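Local coordinates for protein beta-agarase (Persicobacter, PDB 6AII) that probably hydrolyses agarose as a GH16-family beta-agarase, with neoagarobiose as the product, at residues F131-W136 against H311-D316. Sequence-based numbering, arbitrary orientation.
Sequences FANNVW and HIMKVD. With CA (calcium ion), chain B.
Met-313 lies alongside Asn-133, the two side chains sliding past each other in opposite directions. A chi1 of -178° sets CG of Met-313 anti to the backbone N, and the chain, extended beyond CG, reaches across to strand 132-139. On the way CG of Met-313 passes 3.4 Å from OD1 of Asn-133, and SD of Met-313 rests 3.8 Å from CB of Asn-133. The terminal CE of Met-313 ends 4.0 Å from CG2 of Val-135, whose side chain crosses it at about a right angle, and also touches the backbone O of Asn-134. OD1 of Asn-133 accepts from the backbone N of Ala-127, and ND2 of Asn-133 makes a weak, bent bond (118°) to O of Phe-131, 2.9 Å away. At the other end, the Phe-131 ring turns its edge to the backbone of His-311, with CZ of Phe-131 3.8 Å from C of His-311, while His-311 ND1 is held by Arg-307 O. An alanine in place of Met-313 would keep CB against Asn-133 OD1 but would probably open a gap over Asn-133 CB and deprive Val-135 CG2 of its methyl partner. The axes of segments 132-136 and 312-315 run 25° from parallel and approach to 8.9 Å, in different sheets stacked face to face, as in the beta-jelly-roll sandwich of GH16 enzymes. Strand 312-315 leads to Asp-316, which binds calcium through O and OD1, together with Asp-5, Asp-30, Asn-32 and Gly-74. Between the segments the sheets therefore meet through van der Waals contact, and the buried carbonyl of Asn-133 finds its donor in Ala-127, not in Met-313.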
loop_
_atom_site.group_PDB
_atom_site.type_symbol
_atom_site.label_atom_id
_atom_site.label_comp_id
_atom_site.label_asym_id
_atom_site.label_seq_id
_atom_site.Cartn_x
_atom_site.Cartn_y
_atom_site.Cartn_z
ATOM N N PHE A 131 -13.466 -1.355 0.901
ATOM C CA PHE A 131 -12.509 -2.357 0.468
ATOM C C PHE A 131 -11.106 -1.844 0.757
ATOM O O PHE A 131 -10.933 -0.632 0.994
ATOM C CB PHE A 131 -12.701 -2.742 -1.013
ATOM C CG PHE A 131 -12.680 -1.706 -2.096
ATOM C CD1 PHE A 131 -11.529 -0.984 -2.395
ATOM C CD2 PHE A 131 -13.836 -1.419 -2.815
ATOM C CE1 PHE A 131 -11.530 -0.016 -3.393
ATOM C CE2 PHE A 131 -13.826 -0.493 -3.841
ATOM C CZ PHE A 131 -12.685 0.226 -4.112
ATOM N N ALA A 132 -10.133 -2.720 0.649
ATOM C CA ALA A 132 -8.725 -2.392 0.926
ATOM C C ALA A 132 -8.113 -1.646 -0.250
ATOM O O ALA A 132 -8.363 -1.984 -1.402
ATOM C CB ALA A 132 -7.914 -3.610 1.221
ATOM N N ASN A 133 -7.372 -0.570 0.098
ATOM C CA ASN A 133 -6.642 0.258 -0.832
ATOM C C ASN A 133 -5.172 0.174 -0.382
ATOM O O ASN A 133 -4.836 0.668 0.679
ATOM C CB ASN A 133 -7.134 1.697 -0.784
ATOM C CG ASN A 133 -8.553 1.920 -1.232
ATOM O OD1 ASN A 133 -8.706 2.677 -2.217
ATOM N ND2 ASN A 133 -9.562 1.405 -0.477
ATOM N N ASN A 134 -4.305 -0.472 -1.184
ATOM C CA ASN A 134 -2.991 -0.881 -0.713
ATOM C C ASN A 134 -1.869 -0.318 -1.623
ATOM O O ASN A 134 -2.002 -0.304 -2.820
ATOM C CB ASN A 134 -2.848 -2.391 -0.753
ATOM C CG ASN A 134 -3.788 -3.128 0.178
ATOM O OD1 ASN A 134 -4.120 -2.668 1.275
ATOM N ND2 ASN A 134 -4.185 -4.307 -0.302
ATOM N N VAL A 135 -0.804 0.100 -0.990
ATOM C CA VAL A 135 0.445 0.505 -1.631
ATOM C C VAL A 135 1.564 -0.212 -0.856
ATOM O O VAL A 135 1.734 -0.002 0.343
ATOM C CB VAL A 135 0.680 2.022 -1.609
ATOM C CG1 VAL A 135 1.933 2.356 -2.404
ATOM C CG2 VAL A 135 -0.493 2.797 -2.145
ATOM N N TRP A 136 2.295 -1.099 -1.531
ATOM C CA TRP A 136 3.237 -1.922 -0.804
ATOM C C TRP A 136 4.327 -2.413 -1.748
ATOM O O TRP A 136 4.227 -2.215 -2.924
ATOM C CB TRP A 136 2.555 -3.059 -0.054
ATOM C CG TRP A 136 1.707 -3.971 -0.887
ATOM C CD1 TRP A 136 0.527 -3.683 -1.522
ATOM C CD2 TRP A 136 1.971 -5.351 -1.154
ATOM N NE1 TRP A 136 0.016 -4.795 -2.143
ATOM C CE2 TRP A 136 0.900 -5.824 -1.933
ATOM C CE3 TRP A 136 3.037 -6.187 -0.801
ATOM C CZ2 TRP A 136 0.812 -7.154 -2.310
ATOM C CZ3 TRP A 136 2.945 -7.502 -1.188
ATOM C CH2 TRP A 136 1.887 -7.942 -1.996
ATOM N N HIS A 311 -16.046 3.831 -6.224
ATOM C CA HIS A 311 -15.480 2.505 -6.058
ATOM C C HIS A 311 -14.225 2.376 -6.904
ATOM O O HIS A 311 -14.005 1.391 -7.583
ATOM C CB HIS A 311 -16.564 1.460 -6.364
ATOM C CG HIS A 311 -17.529 1.368 -5.241
ATOM N ND1 HIS A 311 -18.460 2.350 -4.954
ATOM C CD2 HIS A 311 -17.704 0.387 -4.319
ATOM C CE1 HIS A 311 -19.088 2.005 -3.834
ATOM N NE2 HIS A 311 -18.670 0.778 -3.445
ATOM N N ILE A 312 -13.381 3.396 -6.884
ATOM C CA ILE A 312 -12.163 3.476 -7.670
ATOM C C ILE A 312 -11.089 4.071 -6.759
ATOM O O ILE A 312 -11.289 5.180 -6.205
ATOM C CB ILE A 312 -12.317 4.382 -8.909
ATOM C CG1 ILE A 312 -13.530 3.980 -9.755
ATOM C CG2 ILE A 312 -11.015 4.419 -9.710
ATOM C CD1 ILE A 312 -13.730 4.861 -10.966
ATOM N N MET A 313 -9.976 3.429 -6.732
ATOM C CA MET A 313 -8.764 3.949 -6.089
ATOM C C MET A 313 -7.973 4.682 -7.181
ATOM O O MET A 313 -7.655 4.083 -8.205
ATOM C CB MET A 313 -7.902 2.858 -5.499
ATOM C CG MET A 313 -6.650 3.377 -4.790
ATOM S SD MET A 313 -5.612 1.961 -4.246
ATOM C CE MET A 313 -4.224 2.846 -3.567
ATOM N N LYS A 314 -7.662 5.960 -6.980
ATOM C CA LYS A 314 -7.043 6.776 -8.033
ATOM C C LYS A 314 -5.594 7.085 -7.621
ATOM O O LYS A 314 -5.331 7.330 -6.414
ATOM C CB LYS A 314 -7.800 8.084 -8.248
ATOM C CG LYS A 314 -9.208 7.862 -8.706
ATOM C CD LYS A 314 -10.023 9.140 -8.871
ATOM C CE LYS A 314 -11.432 8.809 -9.294
ATOM N NZ LYS A 314 -12.264 10.029 -9.288
ATOM N N VAL A 315 -4.692 7.072 -8.583
ATOM C CA VAL A 315 -3.303 7.364 -8.285
ATOM C C VAL A 315 -2.905 8.553 -9.182
ATOM O O VAL A 315 -2.751 8.388 -10.394
ATOM C CB VAL A 315 -2.366 6.165 -8.507
ATOM C CG1 VAL A 315 -0.935 6.499 -8.082
ATOM C CG2 VAL A 315 -2.868 4.905 -7.779
ATOM N N ASP A 316 -2.735 9.718 -8.548
ATOM C CA ASP A 316 -2.339 10.924 -9.323
ATOM C C ASP A 316 -0.905 10.798 -9.788
ATOM O O ASP A 316 -0.547 11.242 -10.884
ATOM C CB ASP A 316 -2.535 12.146 -8.433
ATOM C CG ASP A 316 -2.282 13.474 -9.129
ATOM O OD1 ASP A 316 -2.385 13.525 -10.387
ATOM O OD2 ASP A 316 -2.007 14.456 -8.389
HETATM CA CA CA B . -1.518 13.100 -12.503
HETATM O O HOH W 1 -2.942 15.158 -12.749
#